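Local structure of FAD-binding oxidoreductase (Gulosibacter chungangensis, 7PBG) at residues K54-I59 / G101-H106; V47-E52 / A449-R454; G394-A399 / R477-L482; S20-T25 / Q68-I73. The protein oxidises 4-ethylphenol by dehydrogenating its alkyl side chain toward 4-vinylphenol, using a covalently bound FAD as cofactor. One frame throughout, in Å; residues are numbered along the deposited sequence.

In the fold
Along the chain the first segments come in the order 20-25, 47-52, 54-59, with 394-399 far later. Contacts 1 and 4 form one layered unit, their centres 13 Å apart: helices 12-26 and 64-77 pack on the small mixed sheet that holds strands 57-59 and 103-106, in the FAD-binding part. Contact 2 sets the loop 47-52 against helix 451-470, and contact 3, 14 Å away between centres, carries the covalent flavin link on strand 393-402; Val47 of contact 2 touches Phe396 and Val481 of contact 3. Segments 47-52 and 54-59 nearly adjoin, so a single run of chain passes from contact 2 to contact 1, whose centres are 20 Å apart, tying the two parts together.

Contact 1 (K54-I59 / G101-H106); sequences KGSAVI and GTVLLH
Ile59 and Val103 meet at a slant, the end of the isoleucine, CD1, lying 3.7 Å from Val103 CG1. That valine methyl is anti to the backbone N (chi1 169°), beside the carbonyl carbon, which places it against Ile59; the other methyl, CG2, lies 3.5 Å from Ser56 OG. Ala57, Ile59, Val103 and Leu105 all project from this face of the sheet, where Phe15, Ile19 and Phe22 of helix 12-26 and Ile70 of helix 64-77 pack on them. Val58 and Leu104 project from the other face, with Val58 CG2 at 4.1 Å from Leu104 CB. Val58 also runs side by side with His106, pointing the same way, but the imidazole leads off and its ND1 is hydrogen-bonded to Tyr41 OH.

The backbone evidence is that of parallel strands. Leu104 uses both its polar atoms on the residues flanking Val58: its N donates to Ala57 O at 2.8 Å, and its O accepts from Ile59 N at 2.8 Å. Nearer the start of the segments, Ser56 OG sits between its own N and carbonyl carbon (chi1 54°) and donates to Gly101 O at 2.7 Å, coming from above that carbonyl's plane by 59°.

Strand 103-106 fills the place between 57-59 and 81-84, which helix 64-77 joins in a beta-alpha-beta crossover. Chemically, backbone bonds link the two strands, Val58, Val103 and Leu105 bond to the flanking chain, and the serine hydroxyl is satisfied by a carbonyl, while Ala57, Ile59, Val103 and Leu105 give the helices an apolar face.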
# COMPACT_ATOMS: atom_id res chain seq x y z
N LYS A 54 -2.95 -0.81 -33.15
CA LYS A 54 -4.35 -0.74 -33.68
C LYS A 54 -5.07 -2.05 -33.36
O LYS A 54 -4.70 -3.12 -33.95
CB LYS A 54 -4.38 -0.39 -35.17
CG LYS A 54 -3.70 0.93 -35.53
CD LYS A 54 -4.56 2.11 -35.50
CE LYS A 54 -3.82 3.38 -35.88
NZ LYS A 54 -3.71 3.54 -37.35
N GLY A 55 -6.14 -1.98 -32.57
CA GLY A 55 -6.93 -3.17 -32.23
C GLY A 55 -7.75 -3.66 -33.42
O GLY A 55 -7.96 -2.87 -34.38
N SER A 56 -8.22 -4.90 -33.35
CA SER A 56 -8.93 -5.62 -34.44
C SER A 56 -10.43 -5.48 -34.26
O SER A 56 -11.18 -5.62 -35.25
CB SER A 56 -8.58 -7.06 -34.47
OG SER A 56 -8.79 -7.65 -33.18
N ALA A 57 -10.87 -5.35 -33.01
CA ALA A 57 -12.29 -5.48 -32.67
C ALA A 57 -12.45 -4.87 -31.29
O ALA A 57 -11.44 -4.73 -30.57
CB ALA A 57 -12.72 -6.92 -32.69
N VAL A 58 -13.67 -4.50 -31.00
CA VAL A 58 -14.02 -4.07 -29.62
C VAL A 58 -15.25 -4.83 -29.18
O VAL A 58 -16.18 -5.01 -29.97
CB VAL A 58 -14.15 -2.54 -29.50
CG1 VAL A 58 -15.31 -1.95 -30.32
CG2 VAL A 58 -14.30 -2.18 -28.05
N ILE A 59 -15.23 -5.24 -27.92
CA ILE A 59 -16.35 -5.95 -27.28
C ILE A 59 -16.77 -5.13 -26.07
O ILE A 59 -15.91 -4.68 -25.31
CB ILE A 59 -15.95 -7.38 -26.88
CG1 ILE A 59 -15.41 -8.18 -28.07
CG2 ILE A 59 -17.12 -8.06 -26.19
CD1 ILE A 59 -14.92 -9.57 -27.71
N GLY A 101 -3.86 -5.84 -33.71
CA GLY A 101 -4.81 -6.96 -33.89
C GLY A 101 -5.37 -7.45 -32.56
O GLY A 101 -6.24 -8.33 -32.58
N THR A 102 -5.03 -6.78 -31.45
CA THR A 102 -5.58 -7.14 -30.12
C THR A 102 -7.07 -6.88 -30.17
O THR A 102 -7.46 -5.88 -30.77
CB THR A 102 -4.82 -6.43 -29.01
OG1 THR A 102 -3.48 -6.93 -29.08
CG2 THR A 102 -5.42 -6.66 -27.63
N VAL A 103 -7.86 -7.76 -29.56
CA VAL A 103 -9.31 -7.53 -29.36
C VAL A 103 -9.43 -6.65 -28.11
O VAL A 103 -8.91 -7.06 -27.05
CB VAL A 103 -10.06 -8.85 -29.23
CG1 VAL A 103 -11.47 -8.65 -28.76
CG2 VAL A 103 -10.04 -9.63 -30.55
N LEU A 104 -10.14 -5.53 -28.20
CA LEU A 104 -10.27 -4.59 -27.06
C LEU A 104 -11.54 -4.92 -26.28
O LEU A 104 -12.62 -5.23 -26.92
CB LEU A 104 -10.30 -3.18 -27.60
CG LEU A 104 -9.21 -2.87 -28.64
CD1 LEU A 104 -9.27 -1.40 -29.00
CD2 LEU A 104 -7.83 -3.20 -28.11
N LEU A 105 -11.44 -4.90 -24.94
CA LEU A 105 -12.63 -5.04 -24.07
C LEU A 105 -12.85 -3.67 -23.43
O LEU A 105 -12.13 -3.35 -22.53
CB LEU A 105 -12.42 -6.10 -22.98
CG LEU A 105 -12.59 -7.55 -23.41
CD1 LEU A 105 -11.83 -7.88 -24.68
CD2 LEU A 105 -12.25 -8.50 -22.27
N HIS A 106 -13.86 -2.93 -23.87
CA HIS A 106 -14.25 -1.67 -23.19
C HIS A 106 -15.31 -2.01 -22.14
O HIS A 106 -16.50 -1.97 -22.45
CB HIS A 106 -14.67 -0.65 -24.22
CG HIS A 106 -15.06 0.65 -23.62
ND1 HIS A 106 -15.81 1.55 -24.28
CD2 HIS A 106 -14.88 1.12 -22.38
CE1 HIS A 106 -16.06 2.58 -23.48
NE2 HIS A 106 -15.48 2.34 -22.32

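Contact 2 (V47-E52 / A449-R454); sequences VTDGDE and ADPASR
Arg454 and Asp49 form a salt bridge at the protein surface, NH1 to OD1 at 3.0 Å. The carboxylate oxygen lies 11° from the guanidinium plane, at its edge, and NH1 reaches OD1 on the anti side; the two flat groups are inclined to each other by 38°. The arginine gets there with CG anti to its carbonyl carbon (chi1 -65°) and the chain extended from CG to NE; CB lies 3.7 Å from Val47 CA, and CD is 3.4 Å from Asp49 OD1. Val47, the third large contributor, thus meets the aliphatic root of Arg454 rather than its charge, and its side chain continues toward Val481 and Tyr446. NE of Arg454 is taken by Thr448 O, a second hold on the same guanidinium.

Two waters widen the grip. One receives a bond from Arg454 NH1 and gives one to Asp49 O; the other donates to both Asp49 OD2 and Pro451 O. Asp49 also crosses Pro451 at about a right angle, OD1 lying 3.6 Å from Pro451 CB.

Asp450 is the N-cap of helix 451-470, its OD1 accepting from Ala452 N at 3.0 Å. The contact therefore ties the loop before strand 57-59 to the first turn of a helix of the C-terminal part. The nearby helix start and the arginine would both be expected to favour an ionised Asp49, though exposure to water should temper their effect.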
# COMPACT_ATOMS: atom_id res chain seq x y z
N VAL A 47 2.05 8.57 -31.57
CA VAL A 47 3.36 9.09 -32.03
C VAL A 47 3.87 8.14 -33.15
O VAL A 47 5.07 8.22 -33.50
CB VAL A 47 4.36 9.29 -30.89
CG1 VAL A 47 3.93 10.42 -29.96
CG2 VAL A 47 4.60 8.00 -30.10
N THR A 48 3.01 7.25 -33.63
CA THR A 48 3.33 6.32 -34.74
C THR A 48 2.33 6.54 -35.86
O THR A 48 1.23 7.07 -35.59
CB THR A 48 3.36 4.86 -34.24
OG1 THR A 48 2.13 4.56 -33.61
CG2 THR A 48 4.49 4.57 -33.28
N ASP A 49 2.65 6.06 -37.07
CA ASP A 49 1.91 6.47 -38.30
C ASP A 49 1.13 5.31 -38.93
O ASP A 49 0.25 5.62 -39.79
CB ASP A 49 2.86 7.06 -39.34
CG ASP A 49 3.67 8.23 -38.82
OD1 ASP A 49 3.13 9.02 -38.02
OD2 ASP A 49 4.85 8.32 -39.17
N GLY A 50 1.41 4.06 -38.54
CA GLY A 50 0.96 2.85 -39.24
C GLY A 50 -0.08 2.07 -38.45
O GLY A 50 -0.90 2.68 -37.71
N ASP A 51 -0.02 0.74 -38.54
CA ASP A 51 -0.97 -0.16 -37.85
C ASP A 51 -0.44 -0.55 -36.46
O ASP A 51 -1.11 -1.38 -35.82
CB ASP A 51 -1.32 -1.34 -38.75
CG ASP A 51 -2.45 -0.98 -39.70
OD1 ASP A 51 -3.00 0.14 -39.58
OD2 ASP A 51 -2.79 -1.83 -40.53
N GLU A 52 0.63 0.09 -35.97
CA GLU A 52 1.10 -0.08 -34.57
C GLU A 52 -0.03 0.26 -33.60
O GLU A 52 -0.71 1.32 -33.83
CB GLU A 52 2.32 0.79 -34.25
CG GLU A 52 3.44 0.60 -35.23
CD GLU A 52 3.53 1.64 -36.35
OE1 GLU A 52 2.48 2.17 -36.80
OE2 GLU A 52 4.65 1.94 -36.74
N ALA A 449 -1.81 15.12 -35.35
CA ALA A 449 -2.18 14.80 -36.76
C ALA A 449 -0.96 14.81 -37.68
O ALA A 449 -1.11 14.36 -38.83
CB ALA A 449 -3.23 15.77 -37.26
N ASP A 450 0.20 15.29 -37.24
CA ASP A 450 1.35 15.59 -38.12
C ASP A 450 2.45 14.57 -37.89
O ASP A 450 3.08 14.57 -36.83
CB ASP A 450 1.87 17.01 -37.89
CG ASP A 450 3.12 17.36 -38.68
OD1 ASP A 450 3.60 16.51 -39.44
OD2 ASP A 450 3.59 18.48 -38.54
N PRO A 451 2.76 13.68 -38.87
CA PRO A 451 3.80 12.67 -38.65
C PRO A 451 5.17 13.21 -38.24
O PRO A 451 5.88 12.54 -37.46
CB PRO A 451 3.85 11.92 -40.00
CG PRO A 451 2.45 12.11 -40.58
CD PRO A 451 2.06 13.52 -40.15
N ALA A 452 5.57 14.39 -38.72
CA ALA A 452 6.87 14.99 -38.35
C ALA A 452 6.84 15.35 -36.87
O ALA A 452 7.85 15.17 -36.18
CB ALA A 452 7.16 16.23 -39.21
N SER A 453 5.71 15.85 -36.39
CA SER A 453 5.57 16.30 -34.97
C SER A 453 5.54 15.05 -34.08
O SER A 453 6.17 15.08 -33.00
CB SER A 453 4.36 17.15 -34.74
OG SER A 453 4.37 17.66 -33.42
N ARG A 454 4.87 13.99 -34.53
CA ARG A 454 4.85 12.69 -33.81
C ARG A 454 6.32 12.24 -33.66
O ARG A 454 6.75 11.87 -32.56
CB ARG A 454 4.02 11.64 -34.56
CG ARG A 454 2.53 11.95 -34.66
CD ARG A 454 1.88 10.85 -35.48
NE ARG A 454 0.49 11.17 -35.75
CZ ARG A 454 -0.24 10.72 -36.74
NH1 ARG A 454 0.24 9.81 -37.58
NH2 ARG A 454 -1.49 11.14 -36.85
O HOH W 1 6.26 9.87 -37.78
O HOH W 2 -1.01 8.23 -39.83

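Contact 3 (G394-A399 / R477-L482); sequences GHFFYA and RAHNVL. With FAD (flavin-adenine dinucleotide), chain C.
Phe396 and His479 meet obliquely, their planes at 51°: Phe396 CE1 sits 3.3 Å above one face of the imidazole plane, offset toward the rim. At the imidazole's edge Val481 N donates in plane to ND1, 3.0 Å away and almost straight (178°), while NE2 is bonded to Asp43, so both nitrogens fix the ring's rotation. The edge of the Phe396 ring receives Val481 CG1 in plane, 3.5 Å from CZ, and Leu482 comes at it tip to tip, with CG 3.7 Å from CZ.

Next to this cluster, His395 NE2 is covalently joined to FAD C8M, and Phe397 CZ lies over the centre of the His395 ring, 3.7 Å above its plane. Arg477 donates through NH1 to FAD O2 and through NH2 to FAD O3' at 2.7 Å; Glu164 pairs with its NE. Phe397 O receives two waters, one leading to His479 N, the other to Arg477 O.

The flavin is therefore held from both segments. Segment 394-399 lies on strand 393-402, which is interrupted by a bulge or short loop, beside strand 438-447; segment 477-482 is the loop leading into helix 483-489, and Thr457 and Thr461 of helix 451-470 pack against Phe396.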
# COMPACT_ATOMS: atom_id res chain seq x y z
N GLY A 394 -1.86 17.48 -28.46
CA GLY A 394 -1.99 16.37 -27.52
C GLY A 394 -0.67 16.20 -26.81
O GLY A 394 0.28 16.95 -27.12
N HIS A 395 -0.64 15.26 -25.88
CA HIS A 395 0.55 15.05 -25.02
C HIS A 395 1.00 13.61 -25.02
O HIS A 395 0.33 12.73 -25.57
CB HIS A 395 0.24 15.66 -23.63
CG HIS A 395 -0.96 15.09 -22.98
ND1 HIS A 395 -1.17 13.74 -22.80
CD2 HIS A 395 -2.00 15.71 -22.40
CE1 HIS A 395 -2.35 13.56 -22.25
NE2 HIS A 395 -2.83 14.74 -21.91
N PHE A 396 2.16 13.43 -24.38
CA PHE A 396 2.97 12.20 -24.38
C PHE A 396 3.92 12.31 -23.22
O PHE A 396 4.93 12.96 -23.35
CB PHE A 396 3.62 12.09 -25.76
CG PHE A 396 4.41 10.85 -26.06
CD1 PHE A 396 3.77 9.67 -26.38
CD2 PHE A 396 5.80 10.85 -26.01
CE1 PHE A 396 4.49 8.53 -26.68
CE2 PHE A 396 6.52 9.72 -26.31
CZ PHE A 396 5.87 8.55 -26.65
N PHE A 397 3.57 11.72 -22.07
CA PHE A 397 4.16 12.10 -20.78
C PHE A 397 5.58 11.54 -20.63
O PHE A 397 5.81 10.38 -20.93
CB PHE A 397 3.29 11.63 -19.60
CG PHE A 397 2.06 12.44 -19.43
CD1 PHE A 397 2.12 13.73 -18.91
CD2 PHE A 397 0.82 11.91 -19.75
CE1 PHE A 397 0.97 14.50 -18.79
CE2 PHE A 397 -0.34 12.66 -19.61
CZ PHE A 397 -0.26 13.96 -19.10
N TYR A 398 6.46 12.38 -20.15
CA TYR A 398 7.75 11.99 -19.51
C TYR A 398 7.65 12.40 -18.06
O TYR A 398 7.72 13.61 -17.77
CB TYR A 398 8.90 12.69 -20.20
CG TYR A 398 10.23 12.55 -19.50
CD1 TYR A 398 10.86 11.32 -19.43
CD2 TYR A 398 10.84 13.64 -18.90
CE1 TYR A 398 12.05 11.16 -18.74
CE2 TYR A 398 12.07 13.50 -18.26
CZ TYR A 398 12.66 12.25 -18.16
OH TYR A 398 13.85 12.07 -17.51
N ALA A 399 7.51 11.44 -17.14
CA ALA A 399 7.25 11.79 -15.72
C ALA A 399 8.16 11.02 -14.78
O ALA A 399 7.72 10.07 -14.14
CB ALA A 399 5.81 11.56 -15.43
N ARG A 477 5.46 5.36 -15.22
CA ARG A 477 4.21 5.26 -16.02
C ARG A 477 4.60 5.69 -17.43
O ARG A 477 5.27 6.70 -17.57
CB ARG A 477 3.14 6.15 -15.42
CG ARG A 477 1.74 5.88 -15.97
CD ARG A 477 0.70 6.71 -15.34
NE ARG A 477 -0.60 6.60 -15.98
CZ ARG A 477 -1.63 7.30 -15.59
NH1 ARG A 477 -1.50 8.13 -14.58
NH2 ARG A 477 -2.78 7.19 -16.20
N ALA A 478 4.26 4.90 -18.43
CA ALA A 478 4.73 5.25 -19.78
C ALA A 478 3.77 4.75 -20.85
O ALA A 478 3.18 3.68 -20.72
CB ALA A 478 6.11 4.68 -19.94
N HIS A 479 3.75 5.49 -21.95
CA HIS A 479 3.05 5.12 -23.19
C HIS A 479 3.47 3.72 -23.65
O HIS A 479 4.68 3.34 -23.50
CB HIS A 479 3.32 6.20 -24.25
CG HIS A 479 2.43 6.13 -25.44
ND1 HIS A 479 2.53 5.15 -26.43
CD2 HIS A 479 1.42 6.95 -25.83
CE1 HIS A 479 1.60 5.39 -27.38
NE2 HIS A 479 0.94 6.52 -27.05
N ASN A 480 2.52 2.99 -24.21
CA ASN A 480 2.76 1.71 -24.93
C ASN A 480 4.09 1.74 -25.69
O ASN A 480 4.89 0.78 -25.55
CB ASN A 480 1.69 1.41 -25.97
CG ASN A 480 0.30 1.25 -25.39
OD1 ASN A 480 0.13 1.25 -24.16
ND2 ASN A 480 -0.68 1.08 -26.27
N VAL A 481 4.35 2.78 -26.49
CA VAL A 481 5.52 2.75 -27.43
C VAL A 481 6.82 2.85 -26.64
O VAL A 481 7.86 2.50 -27.17
CB VAL A 481 5.38 3.85 -28.49
CG1 VAL A 481 5.61 5.24 -27.90
CG2 VAL A 481 6.28 3.58 -29.67
N LEU A 482 6.77 3.38 -25.42
CA LEU A 482 7.97 3.58 -24.55
C LEU A 482 8.23 2.41 -23.61
O LEU A 482 9.30 2.42 -22.92
CB LEU A 482 7.78 4.83 -23.69
CG LEU A 482 7.60 6.15 -24.42
CD1 LEU A 482 7.33 7.29 -23.41
CD2 LEU A 482 8.79 6.47 -25.34
PA FAD C . -8.29 3.40 -18.59
O1A FAD C . -7.79 3.86 -19.93
O2A FAD C . -9.65 2.75 -18.52
O5B FAD C . -7.24 2.39 -18.01
C5B FAD C . -5.84 2.65 -18.07
C4B FAD C . -5.13 1.32 -18.10
O4B FAD C . -5.36 0.59 -16.86
C3B FAD C . -5.57 0.34 -19.19
O3B FAD C . -4.94 0.63 -20.44
C2B FAD C . -5.25 -1.02 -18.57
O2B FAD C . -3.87 -1.30 -18.74
C1B FAD C . -5.61 -0.78 -17.11
N9A FAD C . -6.98 -1.07 -16.78
C8A FAD C . -7.98 -0.15 -16.66
N7A FAD C . -9.11 -0.70 -16.33
C5A FAD C . -8.86 -2.05 -16.28
C6A FAD C . -9.66 -3.14 -15.93
N6A FAD C . -10.97 -3.04 -15.65
N1A FAD C . -9.08 -4.37 -15.97
C2A FAD C . -7.76 -4.46 -16.26
N3A FAD C . -6.90 -3.49 -16.57
C4A FAD C . -7.53 -2.30 -16.56
N1 FAD C . -3.48 11.07 -14.88
C2 FAD C . -3.45 11.09 -13.56
O2 FAD C . -3.37 10.03 -12.89
N3 FAD C . -3.60 12.24 -12.87
C4 FAD C . -3.69 13.46 -13.48
O4 FAD C . -3.89 14.48 -12.80
C4X FAD C . -3.67 13.49 -14.87
N5 FAD C . -3.74 14.66 -15.45
C5X FAD C . -3.73 14.66 -16.82
C6 FAD C . -3.83 15.89 -17.48
C7 FAD C . -3.89 15.99 -18.85
C7M FAD C . -4.02 17.35 -19.51
C8 FAD C . -3.86 14.80 -19.61
C8M FAD C . -3.92 14.85 -21.11
C9 FAD C . -3.73 13.58 -18.98
C9A FAD C . -3.68 13.46 -17.58
N10 FAD C . -3.60 12.24 -16.91
C10 FAD C . -3.61 12.22 -15.52
C1' FAD C . -3.63 10.95 -17.64
C2' FAD C . -5.04 10.40 -17.86
O2' FAD C . -5.96 11.46 -18.28
C3' FAD C . -5.70 9.76 -16.62
O3' FAD C . -4.77 8.95 -15.93
C4' FAD C . -6.96 8.92 -16.89
O4' FAD C . -7.77 8.85 -15.70
C5' FAD C . -6.60 7.53 -17.35
O5' FAD C . -7.58 7.00 -18.25
P FAD C . -8.80 6.12 -17.71
O1P FAD C . -9.88 6.13 -18.75
O2P FAD C . -9.12 6.63 -16.34
O3P FAD C . -8.19 4.64 -17.58
O HOH W 3 4.08 8.37 -21.70
O HOH W 4 6.48 9.06 -18.52
O HOH W 5 6.36 8.20 -14.79

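Contact 4 (S20-T25 / Q68-I73); sequences SEFSET and QVIVRI
Phe22 and Ile73 slide past each other in opposite directions, CE1 of the ring lying 3.4 Å from Ile73 CG2. That methyl is anti to the backbone N, whereas CG1 is anti to the carbonyl carbon (chi1 -66°). CG2 makes the closest approach to the phenyl ring; CD1, beyond CG1, touches the ring as well but also reaches Glu21 and Thr25. It approaches Thr25 OG1 tip to tip at 3.6 Å and lies 3.9 Å from Glu21 CB. The edge of the Phe22 ring faces Ile70 O, and the same CE1 is 3.8 Å from Ile70 CG2.

Thr25 OG1 lies between its own N and carbonyl carbon (chi1 59°), from where it donates to Glu21 O at 2.8 Å. Thr25 N bonds that oxygen too, from the opposite face of the carbonyl plane. Thr25 CB then meets Val69 CG2 at 3.8 Å.

The helix segments run nearly antiparallel, their axes 10.0 Å apart at 161°, with Phe22 and Ile70 also packing on Ile59 of strand 57-59. Between the segments the contact is apolar; the threonine hydroxyl, satisfied within its own helix, lies against the methyls of Ile73 and Val69 with its hydrogen bond already made. Glu21 OE2 is met by Lys76 and Tyr77, further along helix 64-77, so a salt bridge and a hydrogen bond also link the two helices.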
# COMPACT_ATOMS: atom_id res chain seq x y z
N SER A 20 -17.32 -15.18 -34.08
CA SER A 20 -18.61 -15.90 -34.07
C SER A 20 -18.93 -16.42 -32.65
O SER A 20 -20.11 -16.29 -32.21
CB SER A 20 -18.60 -16.99 -35.12
OG SER A 20 -19.70 -17.84 -34.93
N GLU A 21 -17.93 -16.90 -31.89
CA GLU A 21 -18.13 -17.40 -30.50
C GLU A 21 -18.41 -16.22 -29.55
O GLU A 21 -19.36 -16.30 -28.75
CB GLU A 21 -16.93 -18.22 -30.04
CG GLU A 21 -16.81 -19.56 -30.76
CD GLU A 21 -16.02 -20.63 -30.02
OE1 GLU A 21 -16.18 -20.74 -28.77
OE2 GLU A 21 -15.32 -21.40 -30.69
N PHE A 22 -17.65 -15.12 -29.63
CA PHE A 22 -17.93 -13.89 -28.85
C PHE A 22 -19.36 -13.43 -29.14
O PHE A 22 -20.15 -13.17 -28.20
CB PHE A 22 -16.96 -12.78 -29.22
CG PHE A 22 -15.51 -13.03 -28.89
CD1 PHE A 22 -15.13 -13.59 -27.70
CD2 PHE A 22 -14.51 -12.59 -29.75
CE1 PHE A 22 -13.78 -13.75 -27.39
CE2 PHE A 22 -13.18 -12.75 -29.44
CZ PHE A 22 -12.82 -13.34 -28.26
N SER A 23 -19.73 -13.34 -30.42
CA SER A 23 -21.10 -12.89 -30.82
C SER A 23 -22.16 -13.82 -30.20
O SER A 23 -23.14 -13.30 -29.63
CB SER A 23 -21.24 -12.82 -32.32
OG SER A 23 -20.23 -11.98 -32.85
N GLU A 24 -22.00 -15.14 -30.34
CA GLU A 24 -23.01 -16.13 -29.89
C GLU A 24 -23.19 -15.98 -28.37
O GLU A 24 -24.36 -15.99 -27.92
CB GLU A 24 -22.66 -17.57 -30.27
N THR A 25 -22.10 -15.77 -27.61
CA THR A 25 -22.12 -15.83 -26.12
C THR A 25 -22.46 -14.47 -25.49
O THR A 25 -23.08 -14.47 -24.42
CB THR A 25 -20.78 -16.37 -25.61
OG1 THR A 25 -19.71 -15.55 -26.05
CG2 THR A 25 -20.53 -17.81 -26.05
N GLN A 68 -15.64 -13.35 -18.26
CA GLN A 68 -15.09 -14.72 -18.11
C GLN A 68 -15.19 -15.49 -19.43
O GLN A 68 -14.24 -16.17 -19.79
CB GLN A 68 -15.82 -15.52 -17.04
CG GLN A 68 -15.78 -14.85 -15.68
CD GLN A 68 -16.56 -15.68 -14.69
OE1 GLN A 68 -17.72 -15.38 -14.43
NE2 GLN A 68 -15.94 -16.76 -14.22
N VAL A 69 -16.34 -15.45 -20.08
CA VAL A 69 -16.57 -16.25 -21.30
C VAL A 69 -15.69 -15.69 -22.41
O VAL A 69 -15.14 -16.51 -23.17
CB VAL A 69 -18.05 -16.37 -21.73
CG1 VAL A 69 -18.70 -15.05 -22.02
CG2 VAL A 69 -18.22 -17.29 -22.94
N ILE A 70 -15.54 -14.37 -22.51
CA ILE A 70 -14.62 -13.76 -23.53
C ILE A 70 -13.18 -14.25 -23.30
O ILE A 70 -12.45 -14.61 -24.27
CB ILE A 70 -14.69 -12.23 -23.51
CG1 ILE A 70 -16.06 -11.74 -24.01
CG2 ILE A 70 -13.54 -11.58 -24.27
CD1 ILE A 70 -16.43 -10.36 -23.48
N VAL A 71 -12.74 -14.27 -22.05
CA VAL A 71 -11.35 -14.70 -21.73
C VAL A 71 -11.15 -16.18 -22.11
O VAL A 71 -10.06 -16.53 -22.62
CB VAL A 71 -11.07 -14.44 -20.24
CG1 VAL A 71 -9.78 -15.13 -19.83
CG2 VAL A 71 -10.97 -12.94 -19.98
N ARG A 72 -12.15 -17.02 -21.83
CA ARG A 72 -12.06 -18.47 -22.13
C ARG A 72 -11.92 -18.64 -23.64
O ARG A 72 -11.04 -19.41 -24.06
CB ARG A 72 -13.27 -19.22 -21.59
CG ARG A 72 -13.26 -19.32 -20.08
CD ARG A 72 -14.59 -19.83 -19.57
NE ARG A 72 -14.64 -19.73 -18.12
CZ ARG A 72 -15.72 -19.41 -17.42
NH1 ARG A 72 -16.85 -19.08 -18.02
NH2 ARG A 72 -15.63 -19.36 -16.11
N ILE A 73 -12.78 -17.96 -24.40
CA ILE A 73 -12.73 -18.01 -25.88
C ILE A 73 -11.35 -17.52 -26.33
O ILE A 73 -10.76 -18.11 -27.25
CB ILE A 73 -13.88 -17.22 -26.52
CG1 ILE A 73 -15.22 -17.89 -26.23
CG2 ILE A 73 -13.66 -17.05 -28.02
CD1 ILE A 73 -16.41 -16.98 -26.40